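Local atomic coordinates of ferredoxin-like protein (Thermotoga maritima, PDB entry 7KOE), a protein that probably relays electrons through two [4Fe-4S] clusters as the ferredoxin-like partner of a flavin-containing electron transfer flavoprotein complex. Residues R11-E16 against G83-L88; K22-S27 against N75-Y80. One frame throughout, in Å; residues are numbered along the deposited sequence.

Interaction 1 of 2, residues R11-E16 against G83-L88; sequences RYRTDE and GNYGVL. With FAD (flavin-adenine dinucleotide), chain J.
Strands 12-13 and 86-87 run antiparallel as a small two-stranded sheet, and its tight part is backbone. Arg13 N donates to Gly86 O (3.0 Å), Gly86 N returns the bond to Arg13 O (2.8 Å), and Leu88 N reaches Arg11 O from above the carbonyl plane. Gly86 sits at phi 92°, psi -152°, where a CB would jam against the preceding carbonyl oxygen. Beside that pair, Tyr12 and Val87 send their side chains the same way: Tyr12 CE2 lies 3.5 Å from Val87 CG1, while Tyr12 CD1 comes within 3.6 Å of methyl C7M of the FAD. The phenol OH continues past both to bond Gly60 O. An alanine at Tyr12 would probably loosen this corner, since the ring packing on Val87 and the flavin methyl and the tie to Gly60 would all be lost.

By contrast with this buried side, Arg13, Asn84 and Tyr85 are partly exposed. Arg13 bends at chi3 and crosses Tyr85 at about a right angle, its NH1, less surely placed, making a weak, long bond to Asn84 O. Flanking the strands, Arg11 runs out extended, Leu88 CD1 resting on one face of its guanidinium, 3.5 Å from NH1, which is salt-bridged to an acidic side chain of another protein chain. Beyond the strand, the Asp15 carboxylate stacks over the centre of the Tyr85 ring, the planes 15° apart, with Arg82 as its salt-bridge partner. The flavin's dimethylbenzene end thus meets the carbon part of the Tyr12 ring, whereas Arg11 carries its charge to a neighbouring chain and Asp15 is probably neutralised by Arg82 of its own.

Interaction 2 of 2, residues K22-S27 against N75-Y80; sequences KIKDES and NIEWNY. With SF4 (iron/sulfur cluster), chain N.
The two backbones meet antiparallel around the hydrogen-bonded pair of Lys22 and Glu77, where Lys22 N gives a nearly straight bond (166°) to a lone pair of Glu77 O at 3.1 Å and Glu77 N answers Lys22 O with a poorly angled, weak one. Farther along, the pairing frays: Lys24 N meets Asn75 O at 3.3 Å, but from well above the carbonyl plane. Asn75 carries the most specific side-chain contact. Its CG stands between the backbone N and the carbonyl carbon (chi1 59°), which turns the amide between the loop and the iron-sulfur cluster. ND2 donates to Asp25 O at 3.0 Å, on a lone pair and close to the plane of the amide, and this helps fix the amide's rotation, leaving OD1 facing the cluster (2.7 Å from FE4 in the model). Ile76 supplies an apolar wall, its CG1 3.9 Å from S2 of the same cluster, and Ile23 CG2 packs against Asn75 O while its side chain leans on Tyr47 and Met54. Lys24 stretches out over Asn75 and Glu77. Its NZ stops 4.1 Å from Glu77 OE1, beyond a salt bridge, and bonds Gly74 O instead. At the far end, Asp25 OD1 accepts from Ser27 N (3.1 Å) through its anti lone pair, a capping bond at the turn into helix 28-32, which carries Cys29 of the cluster pocket, and also from the Ser27 hydroxyl, which meets it from above the carboxylate plane. Asn75 therefore spends one N-H of its amide on the loop and presents its oxygen to the cluster, while the lysines and glutamate remain on the outer side, where their charge would probably act on the cluster only from a distance.

Interaction 2 lies between the two arms of interaction 1 along the sequence, and strand 77-78 is followed directly by strand 86-87, so the chain leaves one two-stranded sheet and enters the other. The centres are about 19 Å apart, and apart from adjoining in sequence the contacts do not touch. A second [4Fe-4S] cluster lies between: the side chain of Tyr12 is about 8 Å from it and that of Ile76 about 6 Å. Between the FAD beside interaction 1 and the cluster beside interaction 2, C8M to FE3 measures 19.3 Å, a separation consistent with electrons stepping through the intervening cluster.

Interaction 1 of 2, residues R11-E16 against G83-L88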
loop_
_atom_site.group_PDB
_atom_site.type_symbol
_atom_site.label_atom_id
_atom_site.label_comp_id
_atom_site.label_asym_id
_atom_site.label_seq_id
_atom_site.Cartn_x
_atom_site.Cartn_y
_atom_site.Cartn_z
ATOM N N ARG D 11 -10.645 -29.096 -4.754
ATOM C CA ARG D 11 -9.918 -30.323 -4.495
ATOM C C ARG D 11 -10.903 -31.470 -4.392
ATOM O O ARG D 11 -11.911 -31.366 -3.693
ATOM C CB ARG D 11 -9.105 -30.218 -3.213
ATOM C CG ARG D 11 -8.127 -31.334 -3.050
ATOM C CD ARG D 11 -7.755 -31.482 -1.618
ATOM N NE ARG D 11 -6.991 -32.693 -1.397
ATOM C CZ ARG D 11 -6.951 -33.329 -0.239
ATOM N NH1 ARG D 11 -7.632 -32.868 0.793
ATOM N NH2 ARG D 11 -6.230 -34.423 -0.114
ATOM N N TYR D 12 -10.612 -32.554 -5.090
ATOM C CA TYR D 12 -11.469 -33.720 -5.093
ATOM C C TYR D 12 -10.658 -34.949 -4.737
ATOM O O TYR D 12 -9.469 -35.043 -5.038
ATOM C CB TYR D 12 -12.116 -33.953 -6.451
ATOM C CG TYR D 12 -13.105 -32.913 -6.894
ATOM C CD1 TYR D 12 -12.688 -31.732 -7.481
ATOM C CD2 TYR D 12 -14.457 -33.127 -6.758
ATOM C CE1 TYR D 12 -13.590 -30.798 -7.905
ATOM C CE2 TYR D 12 -15.361 -32.196 -7.181
ATOM C CZ TYR D 12 -14.923 -31.031 -7.739
ATOM O OH TYR D 12 -15.834 -30.101 -8.159
ATOM N N ARG D 13 -11.317 -35.896 -4.091
ATOM C CA ARG D 13 -10.892 -37.286 -4.127
ATOM C C ARG D 13 -12.031 -38.016 -4.817
ATOM O O ARG D 13 -13.068 -38.280 -4.208
ATOM C CB ARG D 13 -10.597 -37.855 -2.751
ATOM C CG ARG D 13 -9.914 -39.195 -2.849
ATOM C CD ARG D 13 -9.291 -39.646 -1.557
ATOM N NE ARG D 13 -8.084 -38.915 -1.215
ATOM C CZ ARG D 13 -8.025 -37.987 -0.272
ATOM N NH1 ARG D 13 -9.108 -37.674 0.408
ATOM N NH2 ARG D 13 -6.884 -37.375 -0.015
ATOM N N THR D 14 -11.856 -38.306 -6.096
ATOM C CA THR D 14 -12.923 -38.886 -6.884
ATOM C C THR D 14 -13.032 -40.378 -6.614
ATOM O O THR D 14 -12.025 -41.082 -6.508
ATOM C CB THR D 14 -12.679 -38.631 -8.366
ATOM O OG1 THR D 14 -12.227 -37.286 -8.547
ATOM C CG2 THR D 14 -13.948 -38.817 -9.144
ATOM N N ASP D 15 -14.266 -40.852 -6.480
ATOM C CA ASP D 15 -14.574 -42.268 -6.317
ATOM C C ASP D 15 -15.238 -42.726 -7.610
ATOM O O ASP D 15 -16.461 -42.757 -7.721
ATOM C CB ASP D 15 -15.474 -42.480 -5.122
ATOM C CG ASP D 15 -15.380 -43.873 -4.566
ATOM O OD1 ASP D 15 -14.536 -44.649 -5.051
ATOM O OD2 ASP D 15 -16.148 -44.196 -3.639
ATOM N N GLU D 16 -14.414 -43.090 -8.595
ATOM C CA GLU D 16 -14.935 -43.339 -9.936
ATOM C C GLU D 16 -15.668 -44.668 -10.034
ATOM O O GLU D 16 -16.548 -44.825 -10.885
ATOM C CB GLU D 16 -13.807 -43.299 -10.958
ATOM C CG GLU D 16 -13.090 -41.979 -11.028
ATOM C CD GLU D 16 -11.769 -42.019 -10.310
ATOM O OE1 GLU D 16 -11.568 -42.936 -9.491
ATOM O OE2 GLU D 16 -10.929 -41.137 -10.567
ATOM N N GLY D 83 -16.940 -41.636 2.750
ATOM C CA GLY D 83 -16.019 -40.861 3.557
ATOM C C GLY D 83 -14.671 -40.752 2.873
ATOM O O GLY D 83 -14.221 -41.686 2.207
ATOM N N ASN D 84 -14.064 -39.567 2.996
ATOM C CA ASN D 84 -12.821 -39.176 2.324
ATOM C C ASN D 84 -12.966 -39.186 0.807
ATOM O O ASN D 84 -12.027 -39.507 0.092
ATOM C CB ASN D 84 -11.635 -40.049 2.753
ATOM C CG ASN D 84 -10.359 -39.280 2.859
ATOM O OD1 ASN D 84 -10.278 -38.135 2.433
ATOM N ND2 ASN D 84 -9.339 -39.906 3.423
ATOM N N TYR D 85 -14.139 -38.818 0.300
ATOM C CA TYR D 85 -14.327 -38.759 -1.143
ATOM C C TYR D 85 -15.230 -37.588 -1.492
ATOM O O TYR D 85 -15.936 -37.049 -0.639
ATOM C CB TYR D 85 -14.905 -40.063 -1.696
ATOM C CG TYR D 85 -13.883 -41.163 -1.827
ATOM C CD1 TYR D 85 -12.985 -41.178 -2.879
ATOM C CD2 TYR D 85 -13.805 -42.179 -0.892
ATOM C CE1 TYR D 85 -12.046 -42.171 -2.998
ATOM C CE2 TYR D 85 -12.868 -43.175 -0.999
ATOM C CZ TYR D 85 -11.992 -43.166 -2.055
ATOM O OH TYR D 85 -11.055 -44.162 -2.173
ATOM N N GLY D 86 -15.196 -37.197 -2.763
ATOM C CA GLY D 86 -15.991 -36.086 -3.243
ATOM C C GLY D 86 -15.237 -34.778 -3.188
ATOM O O GLY D 86 -14.015 -34.794 -3.303
ATOM N N VAL D 87 -15.933 -33.647 -3.032
ATOM C CA VAL D 87 -15.254 -32.376 -2.806
ATOM C C VAL D 87 -14.519 -32.415 -1.482
ATOM O O VAL D 87 -14.977 -33.021 -0.507
ATOM C CB VAL D 87 -16.219 -31.180 -2.822
ATOM C CG1 VAL D 87 -16.632 -30.855 -4.190
ATOM C CG2 VAL D 87 -17.438 -31.468 -1.989
ATOM N N LEU D 88 -13.352 -31.792 -1.452
ATOM C CA LEU D 88 -12.613 -31.591 -0.218
ATOM C C LEU D 88 -12.306 -30.108 -0.193
ATOM O O LEU D 88 -11.295 -29.668 -0.741
ATOM C CB LEU D 88 -11.368 -32.451 -0.147
ATOM C CG LEU D 88 -11.617 -33.952 -0.272
ATOM C CD1 LEU D 88 -10.331 -34.665 -0.545
ATOM C CD2 LEU D 88 -12.275 -34.492 0.970
HETATM P PA FAD J . -15.990 -34.073 -24.377
HETATM O O1A FAD J . -17.433 -34.248 -24.637
HETATM O O2A FAD J . -15.669 -32.856 -23.524
HETATM O O5B FAD J . -15.211 -34.076 -25.702
HETATM C C5B FAD J . -15.879 -34.309 -26.959
HETATM C C4B FAD J . -15.049 -33.708 -28.061
HETATM O O4B FAD J . -15.028 -34.607 -29.193
HETATM C C3B FAD J . -15.546 -32.362 -28.586
HETATM O O3B FAD J . -14.458 -31.469 -28.792
HETATM C C2B FAD J . -16.233 -32.740 -29.899
HETATM O O2B FAD J . -16.196 -31.681 -30.846
HETATM C C1B FAD J . -15.348 -33.890 -30.361
HETATM N N9A FAD J . -15.984 -34.799 -31.307
HETATM C C8A FAD J . -17.318 -35.088 -31.409
HETATM N N7A FAD J . -17.609 -35.940 -32.361
HETATM C C5A FAD J . -16.378 -36.231 -32.928
HETATM C C6A FAD J . -15.994 -37.073 -33.989
HETATM N N6A FAD J . -16.852 -37.810 -34.701
HETATM N N1A FAD J . -14.680 -37.133 -34.300
HETATM C C2A FAD J . -13.818 -36.401 -33.593
HETATM N N3A FAD J . -14.062 -35.577 -32.572
HETATM C C4A FAD J . -15.369 -35.533 -32.289
HETATM N N1 FAD J . -11.053 -36.320 -17.487
HETATM C C2 FAD J . -10.062 -37.130 -17.947
HETATM O O2 FAD J . -9.986 -37.428 -19.134
HETATM N N3 FAD J . -9.117 -37.618 -17.080
HETATM C C4 FAD J . -9.056 -37.374 -15.744
HETATM O O4 FAD J . -8.164 -37.870 -15.061
HETATM C C4X FAD J . -10.116 -36.525 -15.257
HETATM N N5 FAD J . -10.130 -36.247 -14.007
HETATM C C5X FAD J . -11.131 -35.439 -13.533
HETATM C C6 FAD J . -11.151 -35.136 -12.180
HETATM C C7 FAD J . -12.140 -34.322 -11.649
HETATM C C7M FAD J . -12.128 -34.018 -10.176
HETATM C C8 FAD J . -13.131 -33.795 -12.490
HETATM C C8M FAD J . -14.206 -32.903 -11.953
HETATM C C9 FAD J . -13.114 -34.094 -13.846
HETATM C C9A FAD J . -12.124 -34.914 -14.368
HETATM N N10 FAD J . -12.058 -35.220 -15.738
HETATM C C10 FAD J . -11.075 -36.045 -16.213
HETATM C "C1'" FAD J . -13.097 -34.742 -16.661
HETATM C "C2'" FAD J . -12.730 -33.477 -17.423
HETATM O "O2'" FAD J . -12.990 -32.323 -16.624
HETATM C "C3'" FAD J . -13.585 -33.409 -18.688
HETATM O "O3'" FAD J . -14.944 -33.237 -18.305
HETATM C "C4'" FAD J . -13.484 -34.654 -19.565
HETATM O "O4'" FAD J . -12.116 -34.919 -19.872
HETATM C "C5'" FAD J . -14.272 -34.539 -20.849
HETATM O "O5'" FAD J . -13.932 -35.655 -21.697
HETATM P P FAD J . -13.893 -35.513 -23.259
HETATM O O1P FAD J . -13.406 -36.854 -23.810
HETATM O O2P FAD J . -13.145 -34.339 -23.668
HETATM O O3P FAD J . -15.409 -35.346 -23.639
#

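Interaction 2 of 2, residues K22-S27 against N75-Y80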
loop_
_atom_site.group_PDB
_atom_site.type_symbol
_atom_site.label_atom_id
_atom_site.label_comp_id
_atom_site.label_asym_id
_atom_site.label_seq_id
_atom_site.Cartn_x
_atom_site.Cartn_y
_atom_site.Cartn_z
ATOM N N LYS D 22 -26.947 -41.557 -9.334
ATOM C CA LYS D 22 -27.553 -42.462 -10.291
ATOM C C LYS D 22 -28.937 -41.936 -10.621
ATOM O O LYS D 22 -29.617 -41.382 -9.757
ATOM C CB LYS D 22 -27.632 -43.879 -9.728
ATOM C CG LYS D 22 -27.915 -44.950 -10.757
ATOM C CD LYS D 22 -28.010 -46.314 -10.105
ATOM C CE LYS D 22 -29.245 -46.421 -9.230
ATOM N NZ LYS D 22 -30.491 -46.442 -10.039
ATOM N N ILE D 23 -29.344 -42.081 -11.871
ATOM C CA ILE D 23 -30.683 -41.709 -12.294
ATOM C C ILE D 23 -31.531 -42.971 -12.311
ATOM O O ILE D 23 -31.166 -43.963 -12.954
ATOM C CB ILE D 23 -30.664 -41.006 -13.655
ATOM C CG1 ILE D 23 -30.187 -39.576 -13.449
ATOM C CG2 ILE D 23 -32.026 -41.030 -14.295
ATOM C CD1 ILE D 23 -30.191 -38.769 -14.668
ATOM N N LYS D 24 -32.648 -42.934 -11.581
ATOM C CA LYS D 24 -33.433 -44.136 -11.335
ATOM C C LYS D 24 -34.126 -44.627 -12.597
ATOM O O LYS D 24 -34.284 -45.837 -12.793
ATOM C CB LYS D 24 -34.459 -43.866 -10.241
ATOM C CG LYS D 24 -33.867 -43.556 -8.890
ATOM C CD LYS D 24 -34.928 -43.030 -7.950
ATOM C CE LYS D 24 -34.431 -43.001 -6.522
ATOM N NZ LYS D 24 -35.299 -42.166 -5.653
ATOM N N ASP D 25 -34.544 -43.712 -13.463
ATOM C CA ASP D 25 -35.281 -44.066 -14.670
ATOM C C ASP D 25 -34.926 -43.061 -15.751
ATOM O O ASP D 25 -35.325 -41.898 -15.672
ATOM C CB ASP D 25 -36.784 -44.078 -14.410
ATOM C CG ASP D 25 -37.537 -44.969 -15.370
ATOM O OD1 ASP D 25 -37.415 -44.768 -16.596
ATOM O OD2 ASP D 25 -38.261 -45.870 -14.898
ATOM N N GLU D 26 -34.189 -43.508 -16.761
ATOM C CA GLU D 26 -33.780 -42.645 -17.857
ATOM C C GLU D 26 -34.932 -42.244 -18.765
ATOM O O GLU D 26 -34.793 -41.272 -19.512
ATOM C CB GLU D 26 -32.707 -43.338 -18.693
ATOM C CG GLU D 26 -31.367 -43.466 -18.011
ATOM C CD GLU D 26 -30.549 -42.202 -18.106
ATOM O OE1 GLU D 26 -30.726 -41.455 -19.089
ATOM O OE2 GLU D 26 -29.717 -41.964 -17.208
ATOM N N SER D 27 -36.049 -42.968 -18.731
ATOM C CA SER D 27 -37.170 -42.650 -19.603
ATOM C C SER D 27 -37.972 -41.465 -19.089
ATOM O O SER D 27 -38.611 -40.769 -19.883
ATOM C CB SER D 27 -38.078 -43.866 -19.755
ATOM O OG SER D 27 -38.639 -44.229 -18.509
ATOM N N ASN D 75 -36.434 -39.005 -9.648
ATOM C CA ASN D 75 -35.613 -40.063 -10.239
ATOM C C ASN D 75 -34.144 -39.650 -10.312
ATOM O O ASN D 75 -33.477 -39.755 -11.336
ATOM C CB ASN D 75 -36.151 -40.460 -11.610
ATOM C CG ASN D 75 -36.187 -39.317 -12.574
ATOM O OD1 ASN D 75 -36.570 -38.210 -12.220
ATOM N ND2 ASN D 75 -35.757 -39.570 -13.799
ATOM N N ILE D 76 -33.622 -39.207 -9.178
ATOM C CA ILE D 76 -32.187 -39.067 -8.991
ATOM C C ILE D 76 -31.855 -39.791 -7.698
ATOM O O ILE D 76 -32.211 -39.324 -6.611
ATOM C CB ILE D 76 -31.725 -37.605 -8.953
ATOM C CG1 ILE D 76 -31.881 -36.981 -10.337
ATOM C CG2 ILE D 76 -30.275 -37.525 -8.530
ATOM C CD1 ILE D 76 -31.259 -35.638 -10.503
ATOM N N GLU D 77 -31.225 -40.955 -7.818
ATOM C CA GLU D 77 -30.719 -41.655 -6.651
ATOM C C GLU D 77 -29.504 -40.886 -6.165
ATOM O O GLU D 77 -28.393 -41.072 -6.667
ATOM C CB GLU D 77 -30.379 -43.107 -6.985
ATOM C CG GLU D 77 -29.770 -43.908 -5.845
ATOM C CD GLU D 77 -30.615 -43.887 -4.590
ATOM O OE1 GLU D 77 -31.836 -44.126 -4.686
ATOM O OE2 GLU D 77 -30.054 -43.636 -3.502
ATOM N N TRP D 78 -29.720 -39.986 -5.222
ATOM C CA TRP D 78 -28.692 -39.069 -4.767
ATOM C C TRP D 78 -28.132 -39.576 -3.454
ATOM O O TRP D 78 -28.876 -39.779 -2.492
ATOM C CB TRP D 78 -29.263 -37.667 -4.597
ATOM C CG TRP D 78 -28.266 -36.610 -4.277
ATOM C CD1 TRP D 78 -27.666 -35.779 -5.154
ATOM C CD2 TRP D 78 -27.782 -36.243 -2.982
ATOM N NE1 TRP D 78 -26.813 -34.932 -4.503
ATOM C CE2 TRP D 78 -26.871 -35.196 -3.164
ATOM C CE3 TRP D 78 -28.025 -36.703 -1.689
ATOM C CZ2 TRP D 78 -26.205 -34.608 -2.110
ATOM C CZ3 TRP D 78 -27.361 -36.119 -0.650
ATOM C CH2 TRP D 78 -26.467 -35.082 -0.862
ATOM N N ASN D 79 -26.829 -39.779 -3.418
ATOM C CA ASN D 79 -26.115 -40.055 -2.192
ATOM C C ASN D 79 -24.987 -39.051 -2.062
ATOM O O ASN D 79 -24.581 -38.415 -3.033
ATOM C CB ASN D 79 -25.542 -41.472 -2.179
ATOM C CG ASN D 79 -26.596 -42.519 -1.966
ATOM O OD1 ASN D 79 -27.332 -42.483 -0.983
ATOM N ND2 ASN D 79 -26.691 -43.457 -2.897
ATOM N N TYR D 80 -24.493 -38.904 -0.850
ATOM C CA TYR D 80 -23.183 -38.335 -0.690
ATOM C C TYR D 80 -22.165 -39.357 -1.169
ATOM O O TYR D 80 -22.433 -40.559 -1.156
ATOM C CB TYR D 80 -22.926 -37.982 0.768
ATOM C CG TYR D 80 -23.515 -36.670 1.201
ATOM C CD1 TYR D 80 -23.128 -35.486 0.599
ATOM C CD2 TYR D 80 -24.449 -36.614 2.219
ATOM C CE1 TYR D 80 -23.659 -34.284 1.000
ATOM C CE2 TYR D 80 -24.987 -35.419 2.621
ATOM C CZ TYR D 80 -24.590 -34.260 2.009
ATOM O OH TYR D 80 -25.128 -33.067 2.415
HETATM FE FE1 SF4 N . -34.752 -36.780 -15.622
HETATM FE FE2 SF4 N . -36.056 -34.072 -15.341
HETATM FE FE3 SF4 N . -33.267 -34.524 -14.274
HETATM FE FE4 SF4 N . -35.633 -35.806 -12.904
HETATM S S1 SF4 N . -35.103 -33.810 -13.448
HETATM S S2 SF4 N . -33.798 -36.519 -13.730
HETATM S S3 SF4 N . -36.587 -36.068 -14.797
HETATM S S4 SF4 N . -34.220 -34.786 -16.167
#